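Local coordinates for protein cytochrome P450 RhF (Acinetobacter radioresistens, PDB 6RO8) that probably acts as a heme-dependent monooxygenase of the cytochrome P450 family, this chain being the heme domain of a longer, multidomain protein, at residues A98-I101 with L102-Y105; P205-E208 with Q209-E212; A288-K291 with V292-I296; D162-E166 with M167-I171. All coordinates share one frame; numbering follows the deposited sequence.

Interaction 1. Residues A98-I101 with L102-Y105; sequences ALKI and LEKY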
loop_
_atom_site.group_PDB
_atom_site.type_symbol
_atom_site.label_atom_id
_atom_site.label_comp_id
_atom_site.label_asym_id
_atom_site.label_seq_id
_atom_site.Cartn_x
_atom_site.Cartn_y
_atom_site.Cartn_z
ATOM N N ALA A 98 -3.175 -21.619 -14.619
ATOM C CA ALA A 98 -2.977 -20.178 -14.542
ATOM C C ALA A 98 -1.678 -19.773 -15.227
ATOM O O ALA A 98 -1.607 -18.719 -15.871
ATOM C CB ALA A 98 -2.984 -19.724 -13.084
ATOM N N LEU A 99 -0.647 -20.609 -15.112
ATOM C CA LEU A 99 0.659 -20.251 -15.641
ATOM C C LEU A 99 0.606 -20.092 -17.153
ATOM O O LEU A 99 1.322 -19.253 -17.717
ATOM C CB LEU A 99 1.691 -21.300 -15.224
ATOM C CG LEU A 99 2.135 -21.151 -13.761
ATOM C CD1 LEU A 99 3.147 -22.200 -13.360
ATOM C CD2 LEU A 99 2.692 -19.752 -13.523
ATOM N N LYS A 100 -0.265 -20.839 -17.827
ATOM C CA LYS A 100 -0.327 -20.707 -19.269
ATOM C C LYS A 100 -1.332 -19.678 -19.739
ATOM O O LYS A 100 -1.177 -19.154 -20.850
ATOM C CB LYS A 100 -0.650 -22.014 -19.910
ATOM C CG LYS A 100 0.587 -22.620 -20.331
ATOM C CD LYS A 100 1.582 -22.934 -19.140
ATOM C CE LYS A 100 3.010 -23.175 -19.597
ATOM N NZ LYS A 100 2.970 -23.965 -20.835
ATOM N N ILE A 101 -2.286 -19.290 -18.892
ATOM C CA ILE A 101 -3.051 -18.103 -19.222
ATOM C C ILE A 101 -2.082 -16.943 -19.346
ATOM O O ILE A 101 -2.022 -16.260 -20.379
ATOM C CB ILE A 101 -4.148 -17.857 -18.170
ATOM C CG1 ILE A 101 -5.289 -18.860 -18.340
ATOM C CG2 ILE A 101 -4.650 -16.421 -18.264
ATOM C CD1 ILE A 101 -6.123 -19.096 -17.071
ATOM N N LEU A 102 -1.192 -16.824 -18.351
ATOM C CA LEU A 102 -0.146 -15.808 -18.372
ATOM C C LEU A 102 0.768 -15.972 -19.583
ATOM O O LEU A 102 1.163 -14.981 -20.202
ATOM C CB LEU A 102 0.653 -15.872 -17.071
ATOM C CG LEU A 102 -0.130 -15.494 -15.804
ATOM C CD1 LEU A 102 0.694 -15.656 -14.527
ATOM C CD2 LEU A 102 -0.651 -14.074 -15.909
ATOM N N GLU A 103 1.133 -17.215 -19.921
ATOM C CA GLU A 103 1.956 -17.454 -21.100
ATOM C C GLU A 103 1.272 -16.944 -22.362
ATOM O O GLU A 103 1.931 -16.415 -23.266
ATOM C CB GLU A 103 2.255 -18.949 -21.230
ATOM C CG GLU A 103 3.551 -19.385 -20.602
ATOM C CD GLU A 103 4.740 -18.965 -21.419
ATOM O OE1 GLU A 103 4.604 -18.875 -22.658
ATOM O OE2 GLU A 103 5.807 -18.718 -20.820
ATOM N N LYS A 104 -0.054 -17.114 -22.447
ATOM C CA LYS A 104 -0.803 -16.603 -23.589
ATOM C C LYS A 104 -0.603 -15.103 -23.742
ATOM O O LYS A 104 -0.444 -14.602 -24.859
ATOM C CB LYS A 104 -2.290 -16.944 -23.443
ATOM C CG LYS A 104 -3.173 -16.381 -24.563
ATOM C CD LYS A 104 -4.393 -15.597 -24.035
ATOM C CE LYS A 104 -5.243 -15.013 -25.192
ATOM N NZ LYS A 104 -4.814 -13.635 -25.634
ATOM N N TYR A 105 -0.591 -14.369 -22.632
ATOM C CA TYR A 105 -0.355 -12.935 -22.659
ATOM C C TYR A 105 1.129 -12.577 -22.650
ATOM O O TYR A 105 1.462 -11.390 -22.558
ATOM C CB TYR A 105 -1.079 -12.262 -21.481
ATOM C CG TYR A 105 -2.583 -12.354 -21.618
ATOM C CD1 TYR A 105 -3.279 -11.491 -22.462
ATOM C CD2 TYR A 105 -3.302 -13.322 -20.940
ATOM C CE1 TYR A 105 -4.646 -11.587 -22.614
ATOM C CE2 TYR A 105 -4.669 -13.420 -21.081
ATOM C CZ TYR A 105 -5.338 -12.553 -21.921
ATOM O OH TYR A 105 -6.705 -12.658 -22.067
#

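Interaction 2. Residues P205-E208 with Q209-E212; sequences PTLE and QQLE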
loop_
_atom_site.group_PDB
_atom_site.type_symbol
_atom_site.label_atom_id
_atom_site.label_comp_id
_atom_site.label_asym_id
_atom_site.label_seq_id
_atom_site.Cartn_x
_atom_site.Cartn_y
_atom_site.Cartn_z
ATOM N N PRO A 205 -6.318 -16.621 -3.690
ATOM C CA PRO A 205 -7.495 -16.900 -4.519
ATOM C C PRO A 205 -7.930 -18.351 -4.414
ATOM O O PRO A 205 -7.107 -19.273 -4.386
ATOM C CB PRO A 205 -7.012 -16.571 -5.934
ATOM C CG PRO A 205 -5.539 -16.723 -5.853
ATOM C CD PRO A 205 -5.185 -16.170 -4.516
ATOM N N THR A 206 -9.242 -18.544 -4.349
ATOM C CA THR A 206 -9.790 -19.888 -4.331
ATOM C C THR A 206 -9.599 -20.538 -5.695
ATOM O O THR A 206 -9.210 -19.899 -6.675
ATOM C CB THR A 206 -11.275 -19.869 -3.960
ATOM O OG1 THR A 206 -12.036 -19.321 -5.046
ATOM C CG2 THR A 206 -11.513 -19.028 -2.705
ATOM N N LEU A 207 -9.893 -21.838 -5.742
ATOM C CA LEU A 207 -9.704 -22.610 -6.964
ATOM C C LEU A 207 -10.474 -22.002 -8.131
ATOM O O LEU A 207 -9.936 -21.844 -9.231
ATOM C CB LEU A 207 -10.131 -24.058 -6.716
ATOM C CG LEU A 207 -9.164 -25.129 -7.236
ATOM C CD1 LEU A 207 -7.709 -24.732 -6.987
ATOM C CD2 LEU A 207 -9.470 -26.505 -6.638
ATOM N N GLU A 208 -11.720 -21.608 -7.887
ATOM C CA GLU A 208 -12.559 -21.039 -8.935
ATOM C C GLU A 208 -11.979 -19.739 -9.480
ATOM O O GLU A 208 -11.990 -19.507 -10.697
ATOM C CB GLU A 208 -13.977 -20.823 -8.392
ATOM C CG GLU A 208 -14.572 -22.041 -7.649
ATOM C CD GLU A 208 -14.035 -22.206 -6.228
ATOM O OE1 GLU A 208 -14.434 -23.171 -5.540
ATOM O OE2 GLU A 208 -13.209 -21.371 -5.804
ATOM N N GLN A 209 -11.436 -18.891 -8.607
ATOM C CA GLN A 209 -10.993 -17.571 -9.038
ATOM C C GLN A 209 -9.645 -17.576 -9.730
ATOM O O GLN A 209 -9.362 -16.654 -10.500
ATOM C CB GLN A 209 -10.880 -16.631 -7.853
ATOM C CG GLN A 209 -11.974 -16.738 -6.867
ATOM C CD GLN A 209 -11.739 -15.790 -5.740
ATOM O OE1 GLN A 209 -11.357 -16.197 -4.646
ATOM N NE2 GLN A 209 -11.918 -14.500 -6.009
ATOM N N GLN A 210 -8.788 -18.555 -9.426
ATOM C CA GLN A 210 -7.398 -18.491 -9.869
ATOM C C GLN A 210 -7.300 -18.280 -11.376
ATOM O O GLN A 210 -6.461 -17.501 -11.852
ATOM C CB GLN A 210 -6.653 -19.758 -9.440
ATOM C CG GLN A 210 -6.288 -19.762 -7.955
ATOM C CD GLN A 210 -5.795 -21.115 -7.464
ATOM O OE1 GLN A 210 -5.401 -21.971 -8.259
ATOM N NE2 GLN A 210 -5.835 -21.321 -6.146
ATOM N N LEU A 211 -8.167 -18.936 -12.143
ATOM C CA LEU A 211 -8.145 -18.736 -13.587
ATOM C C LEU A 211 -8.572 -17.317 -13.952
ATOM O O LEU A 211 -7.896 -16.641 -14.736
ATOM C CB LEU A 211 -9.040 -19.766 -14.264
ATOM C CG LEU A 211 -8.332 -21.029 -14.741
ATOM C CD1 LEU A 211 -7.279 -21.485 -13.743
ATOM C CD2 LEU A 211 -9.352 -22.135 -14.982
ATOM N N GLU A 212 -9.697 -16.852 -13.395
ATOM C CA GLU A 212 -10.156 -15.494 -13.669
ATOM C C GLU A 212 -9.088 -14.484 -13.314
ATOM O O GLU A 212 -8.818 -13.555 -14.084
ATOM C CB GLU A 212 -11.429 -15.192 -12.881
ATOM C CG GLU A 212 -12.385 -16.365 -12.770
ATOM C CD GLU A 212 -13.677 -15.988 -12.070
ATOM O OE1 GLU A 212 -14.631 -16.797 -12.116
ATOM O OE2 GLU A 212 -13.730 -14.883 -11.475
#

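Interaction 3. Residues A288-K291 with V292-I296; sequences ADRK and VWKKI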
loop_
_atom_site.group_PDB
_atom_site.type_symbol
_atom_site.label_atom_id
_atom_site.label_comp_id
_atom_site.label_asym_id
_atom_site.label_seq_id
_atom_site.Cartn_x
_atom_site.Cartn_y
_atom_site.Cartn_z
ATOM N N ALA A 288 -14.880 7.884 14.254
ATOM C CA ALA A 288 -15.334 7.074 15.370
ATOM C C ALA A 288 -14.990 7.684 16.720
ATOM O O ALA A 288 -15.666 7.382 17.709
ATOM C CB ALA A 288 -14.748 5.665 15.269
ATOM N N ASP A 289 -13.971 8.537 16.778
ATOM C CA ASP A 289 -13.578 9.251 17.994
ATOM C C ASP A 289 -14.112 10.681 17.881
ATOM O O ASP A 289 -13.451 11.583 17.359
ATOM C CB ASP A 289 -12.063 9.196 18.163
ATOM C CG ASP A 289 -11.610 9.539 19.565
ATOM O OD1 ASP A 289 -12.340 10.258 20.287
ATOM O OD2 ASP A 289 -10.502 9.099 19.937
ATOM N N ARG A 290 -15.334 10.883 18.382
ATOM C CA ARG A 290 -16.017 12.162 18.199
ATOM C C ARG A 290 -15.238 13.307 18.830
ATOM O O ARG A 290 -15.235 14.432 18.310
ATOM C CB ARG A 290 -17.427 12.082 18.782
ATOM C CG ARG A 290 -18.261 10.950 18.214
ATOM C CD ARG A 290 -18.137 10.900 16.707
ATOM N NE ARG A 290 -18.774 12.043 16.068
ATOM C CZ ARG A 290 -18.749 12.281 14.762
ATOM N NH1 ARG A 290 -18.085 11.461 13.947
ATOM N NH2 ARG A 290 -19.367 13.358 14.276
ATOM N N LYS A 291 -14.574 13.042 19.955
ATOM C CA LYS A 291 -13.707 14.050 20.551
ATOM C C LYS A 291 -12.607 14.434 19.564
ATOM O O LYS A 291 -12.347 15.618 19.333
ATOM C CB LYS A 291 -13.116 13.533 21.871
ATOM C CG LYS A 291 -14.113 13.219 23.035
ATOM C CD LYS A 291 -15.144 12.089 22.710
ATOM C CE LYS A 291 -14.490 10.712 22.460
ATOM N NZ LYS A 291 -15.286 9.801 21.550
ATOM N N VAL A 292 -11.997 13.439 18.912
ATOM C CA VAL A 292 -10.946 13.723 17.935
ATOM C C VAL A 292 -11.514 14.477 16.734
ATOM O O VAL A 292 -10.871 15.383 16.188
ATOM C CB VAL A 292 -10.237 12.413 17.519
ATOM C CG1 VAL A 292 -9.458 12.600 16.218
ATOM C CG2 VAL A 292 -9.304 11.934 18.629
ATOM N N TRP A 293 -12.737 14.138 16.320
ATOM C CA TRP A 293 -13.274 14.694 15.081
ATOM C C TRP A 293 -13.584 16.181 15.225
ATOM O O TRP A 293 -13.276 16.984 14.329
ATOM C CB TRP A 293 -14.527 13.916 14.670
ATOM C CG TRP A 293 -15.204 14.439 13.438
ATOM C CD1 TRP A 293 -16.365 15.135 13.384
ATOM C CD2 TRP A 293 -14.757 14.301 12.080
ATOM N NE1 TRP A 293 -16.676 15.443 12.083
ATOM C CE2 TRP A 293 -15.707 14.941 11.261
ATOM C CE3 TRP A 293 -13.652 13.695 11.482
ATOM C CZ2 TRP A 293 -15.585 15.000 9.875
ATOM C CZ3 TRP A 293 -13.528 13.754 10.105
ATOM C CH2 TRP A 293 -14.487 14.403 9.317
ATOM N N LYS A 294 -14.198 16.583 16.342
ATOM C CA LYS A 294 -14.476 18.003 16.479
ATOM C C LYS A 294 -13.212 18.789 16.752
ATOM O O LYS A 294 -13.148 19.970 16.402
ATOM C CB LYS A 294 -15.548 18.244 17.547
ATOM C CG LYS A 294 -16.946 17.751 17.090
ATOM C CD LYS A 294 -17.922 18.935 16.699
ATOM C CE LYS A 294 -18.795 18.496 15.488
ATOM N NZ LYS A 294 -19.615 17.244 15.727
ATOM N N LYS A 295 -12.190 18.153 17.332
ATOM C CA LYS A 295 -10.881 18.789 17.360
ATOM C C LYS A 295 -10.376 19.057 15.944
ATOM O O LYS A 295 -9.850 20.146 15.664
ATOM C CB LYS A 295 -9.881 17.944 18.149
ATOM C CG LYS A 295 -9.513 18.543 19.500
ATOM C CD LYS A 295 -8.908 17.524 20.481
ATOM C CE LYS A 295 -9.988 16.743 21.201
ATOM N NZ LYS A 295 -10.620 17.553 22.281
ATOM N N ILE A 296 -10.555 18.083 15.033
ATOM C CA ILE A 296 -10.255 18.286 13.612
ATOM C C ILE A 296 -11.167 19.358 13.014
ATOM O O ILE A 296 -10.706 20.271 12.312
ATOM C CB ILE A 296 -10.394 16.964 12.827
ATOM C CG1 ILE A 296 -9.431 15.871 13.321
ATOM C CG2 ILE A 296 -10.272 17.227 11.319
ATOM C CD1 ILE A 296 -8.000 16.300 13.509
#

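Interaction 4. Residues D162-E166 with M167-I171; sequences DLVQE and MLWEI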
loop_
_atom_site.group_PDB
_atom_site.type_symbol
_atom_site.label_atom_id
_atom_site.label_comp_id
_atom_site.label_asym_id
_atom_site.label_seq_id
_atom_site.Cartn_x
_atom_site.Cartn_y
_atom_site.Cartn_z
ATOM N N ASP A 162 -21.790 6.046 0.921
ATOM C CA ASP A 162 -20.632 5.189 1.152
ATOM C C ASP A 162 -19.469 5.946 0.523
ATOM O O ASP A 162 -19.329 5.983 -0.704
ATOM C CB ASP A 162 -20.859 3.797 0.563
ATOM C CG ASP A 162 -19.574 3.048 0.258
ATOM O OD1 ASP A 162 -18.529 3.284 0.908
ATOM O OD2 ASP A 162 -19.619 2.214 -0.662
ATOM N N LEU A 163 -18.661 6.589 1.374
ATOM C CA LEU A 163 -17.597 7.446 0.867
ATOM C C LEU A 163 -16.677 6.698 -0.080
ATOM O O LEU A 163 -16.110 7.310 -0.993
ATOM C CB LEU A 163 -16.783 8.037 2.018
ATOM C CG LEU A 163 -17.594 8.893 2.991
ATOM C CD1 LEU A 163 -16.723 9.565 4.058
ATOM C CD2 LEU A 163 -18.468 9.918 2.259
ATOM N N VAL A 164 -16.501 5.387 0.122
ATOM C CA VAL A 164 -15.649 4.618 -0.781
ATOM C C VAL A 164 -16.151 4.766 -2.211
ATOM O O VAL A 164 -15.413 5.184 -3.113
ATOM C CB VAL A 164 -15.588 3.137 -0.359
ATOM C CG1 VAL A 164 -14.867 2.323 -1.427
ATOM C CG2 VAL A 164 -14.891 2.980 0.989
ATOM N N GLN A 165 -17.432 4.474 -2.422
ATOM C CA GLN A 165 -18.006 4.538 -3.758
ATOM C C GLN A 165 -18.216 5.965 -4.251
ATOM O O GLN A 165 -18.170 6.191 -5.463
ATOM C CB GLN A 165 -19.319 3.754 -3.806
ATOM C CG GLN A 165 -19.583 3.126 -5.171
ATOM C CD GLN A 165 -18.354 2.421 -5.763
ATOM O OE1 GLN A 165 -18.008 2.634 -6.935
ATOM N NE2 GLN A 165 -17.692 1.577 -4.952
ATOM N N GLU A 166 -18.393 6.938 -3.360
ATOM C CA GLU A 166 -18.567 8.301 -3.853
ATOM C C GLU A 166 -17.248 8.909 -4.312
ATOM O O GLU A 166 -17.208 9.594 -5.341
ATOM C CB GLU A 166 -19.215 9.196 -2.789
ATOM C CG GLU A 166 -20.472 8.610 -2.152
ATOM C CD GLU A 166 -21.729 8.815 -2.990
ATOM O OE1 GLU A 166 -22.744 8.116 -2.715
ATOM O OE2 GLU A 166 -21.696 9.672 -3.905
ATOM N N MET A 167 -16.161 8.678 -3.584
ATOM C CA MET A 167 -14.957 9.436 -3.900
ATOM C C MET A 167 -13.663 8.695 -3.566
ATOM O O MET A 167 -12.640 8.912 -4.230
ATOM C CB MET A 167 -14.967 10.800 -3.173
ATOM C CG MET A 167 -15.090 10.706 -1.646
ATOM S SD MET A 167 -15.248 12.282 -0.775
ATOM C CE MET A 167 -14.322 13.369 -1.793
ATOM N N LEU A 168 -13.696 7.785 -2.580
ATOM C CA LEU A 168 -12.440 7.392 -1.942
ATOM C C LEU A 168 -11.566 6.516 -2.845
ATOM O O LEU A 168 -10.341 6.584 -2.740
ATOM C CB LEU A 168 -12.710 6.720 -0.589
ATOM C CG LEU A 168 -13.011 7.682 0.588
ATOM C CD1 LEU A 168 -12.980 6.963 1.929
ATOM C CD2 LEU A 168 -12.118 8.956 0.642
ATOM N N TRP A 169 -12.137 5.705 -3.741
ATOM C CA TRP A 169 -11.273 5.030 -4.708
ATOM C C TRP A 169 -11.153 5.784 -6.028
ATOM O O TRP A 169 -10.097 5.744 -6.673
ATOM C CB TRP A 169 -11.754 3.594 -4.966
ATOM C CG TRP A 169 -12.909 3.445 -5.888
ATOM C CD1 TRP A 169 -14.224 3.337 -5.542
ATOM C CD2 TRP A 169 -12.861 3.344 -7.320
ATOM N NE1 TRP A 169 -15.005 3.192 -6.669
ATOM C CE2 TRP A 169 -14.193 3.199 -7.774
ATOM C CE3 TRP A 169 -11.825 3.378 -8.264
ATOM C CZ2 TRP A 169 -14.512 3.086 -9.125
ATOM C CZ3 TRP A 169 -12.143 3.266 -9.598
ATOM C CH2 TRP A 169 -13.475 3.123 -10.020
ATOM N N GLU A 170 -12.190 6.513 -6.423
ATOM C CA GLU A 170 -12.193 7.102 -7.753
ATOM C C GLU A 170 -11.218 8.272 -7.855
ATOM O O GLU A 170 -10.518 8.418 -8.863
ATOM C CB GLU A 170 -13.607 7.538 -8.081
ATOM C CG GLU A 170 -14.011 7.456 -9.506
ATOM C CD GLU A 170 -15.338 8.126 -9.665
ATOM O OE1 GLU A 170 -16.158 7.986 -8.726
ATOM O OE2 GLU A 170 -15.544 8.833 -10.675
ATOM N N ILE A 171 -11.150 9.116 -6.830
ATOM C CA ILE A 171 -10.293 10.298 -6.897
ATOM C C ILE A 171 -8.815 9.903 -6.872
ATOM O O ILE A 171 -8.061 10.359 -7.745
ATOM C CB ILE A 171 -10.647 11.300 -5.786
ATOM C CG1 ILE A 171 -11.885 12.097 -6.199
ATOM C CG2 ILE A 171 -9.483 12.239 -5.507
ATOM C CD1 ILE A 171 -12.407 13.036 -5.126
#

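Interaction 1. Residues A98-I101 with L102-Y105
The last turns of helix 96-104, where Ile101 meets Tyr105 and Lys100 meets Glu103, form this local contact; the position between helices 69-77 and 121-127 is consistent with the B-prime helix of P450s. The backbone evidence is a run of i to i+4 bonds: Leu102 N to Ala98 O at 3.1 Å, Glu103 N to Leu99 O at 3.0 Å and Lys104 N to Lys100 O at 2.8 Å. Tyr105, the first residue off helical phi/psi, still donates its N-H, Tyr105 N to Ile101 O at 3.3 Å. CG2 of Ile101 is held anti to the backbone N (chi1 -74°, measured to CG1), and that branch lies alongside the tyrosine ring, 4.1 Å from Tyr105 CE2. One face of the ring carries Lys104 CD. On another flank Lys100 and Glu103 run side by side, Lys100 CE being 4.0 Å from Glu103 CG. The Tyr105 hydroxyl is hydrogen-bonded to Glu215 of helix 207-233. Lys100 NZ and Glu103 OE1 are 5.6 Å apart, so any attraction is through space, and Glu103 instead pairs with Lys106; methylene packing and backbone bonds hold the turn, while Glu103 and the Tyr105 hydroxyl bind outside it.

Interaction 2. Residues P205-E208 with Q209-E212
Gln209 and Gln210, whose side chains turn back on Pro205 and Thr206, carry most of this contact. Gln209 leaves the backbone with CG anti to its own carbonyl carbon (chi1 -41°) and then runs extended, which brings OE1 to Thr206 N at 3.2 Å; the N-H points almost straight at the oxygen (168°), although the donor is tilted from the amide carbonyl plane. Gln210, also extended beyond CG, lays its chain across the proline ring at about a right angle, with Gln210 CG 3.8 Å from Pro205 CG. Its NE2 donates to Pro205 O at 3.0 Å; that oxygen lies in the glutamine amide plane, whereas the nitrogen sits above the plane of the proline carbonyl. Both N-H groups of the glutamine backbones turn to Thr206 O, Gln210 N at 3.1 Å and Gln209 N at the same distance but strongly bent, a weak bond. The two amides thus grip one peptide link, Gln209 taking its N-H and Gln210 its C=O. Leu207 CD1 approaches Gln210 OE1 at 3.8 Å. This is the opening turn of helix 207-233, entered from the short link after helix 187-202, consistent with the F-G region of a P450.

Interaction 3. Residues A288-K291 with V292-I296
Arg290 lies with its guanidinium flat on the indole of Trp293, one helical turn on, their centres 4.6 Å apart and the planes 26° from parallel. Each side chain comes up beside the other, and Arg290 NH2 stands 3.6 Å from Trp293 CD1. The geometry is that of a cation-pi stack, and it uses a face, so the N-H groups at the rims remain available for bonding. They are used: Arg290 NH2 donates to Leu405 O, Arg290 NH1 to Leu287 O and Trp293 NE1 to Pro403 O, an oxygen that also takes a weak bond from Lys294 NZ. These carbonyls may ease the closeness of two like charges, Arg290 NH2 and Lys294 NZ, 4.2 Å apart. Trp293 has CG anti to the backbone N (chi1 177°), which swings the ring toward helices 273-288 and 384-401, where it is buried.

The backbone donors are met in helical order. Asp289 is the N-cap: its OD1 takes Val292 N at 3.5 Å, a weak capping bond, and a salt bridge from Lys291 NZ at 3.2 Å. Trp293 N goes to Asp289 O at 2.8 Å, Lys294 N to Arg290 O at 3.1 Å and Lys295 N to Lys291 O at 3.2 Å. Beside the cap, Val292 CG2 packs against the Asp289 carboxylate, crossing it at about a right angle. Altogether this is an Asp-capped helix start, placed directly after helix 273-288 and consistent with helix J of the P450 fold, which comes next in the chain after the long helix that passes the heme and a shorter segment.

Interaction 4. Residues D162-E166 with M167-I171
Met167 starts where helix 163-168 widens: its N donates to Leu163 O at 2.9 Å, and its CG, set between the backbone N and the carbonyl carbon (chi1 57°), passes 3.6 Å from that same oxygen. Leu168 N binds Leu163 O as well, again at 2.9 Å, an i to i+5 bond that marks the pi-type turn and leaves one carbonyl with two donors. The Leu168 side chain comes back over the first turn, CD1 being 4.0 Å from Leu163 CB, and beyond it touches helix 273-288. Trp169 repeats the wide step with a weak bond from its N to Val164 O. Its indole runs alongside Gln165, and NE1 donates to Gln165 OE1 at 3.1 Å, nearly straight (170°); the oxygen lies in the ring plane, while the nitrogen stands above the amide plane, turned 47° from the ring. Arg191 of helix 187-202 makes a cation-pi contact with the same indole. Glu170 sets its CB over the ring centre, 4.3 Å above the plane, and its carboxylate pairs with Lys151. The bond at the N-H edge, with Glu170 CB over one face, limits how the indole can turn; exposed Gln165 thus satisfies the N-H of buried Trp169 and ties it back to the wide turn.

How the interactions relate
Interactions 1 and 2 are surface contacts that touch each other: Ile101 CD1 packs on Leu211 CG at 3.7 Å, so helix 96-104 rests on the opening of helix 207-233. Interaction 3 is partly buried and lies on the opposite side of the chain's centre from interaction 1, about 50 Å away between centres. Interaction 4 is the buried one, with nearest atoms about 7 Å from interaction 3, and both use helices 273-288 and 384-401 as packing partners. Chemistry follows position: interaction 1 adds mainly apolar and methylene packing to its backbone bonds, a helix's start is tied by side-chain amides in interaction 2 and by a carboxylate in interaction 3, and only interactions 3 and 4 enlist tryptophan.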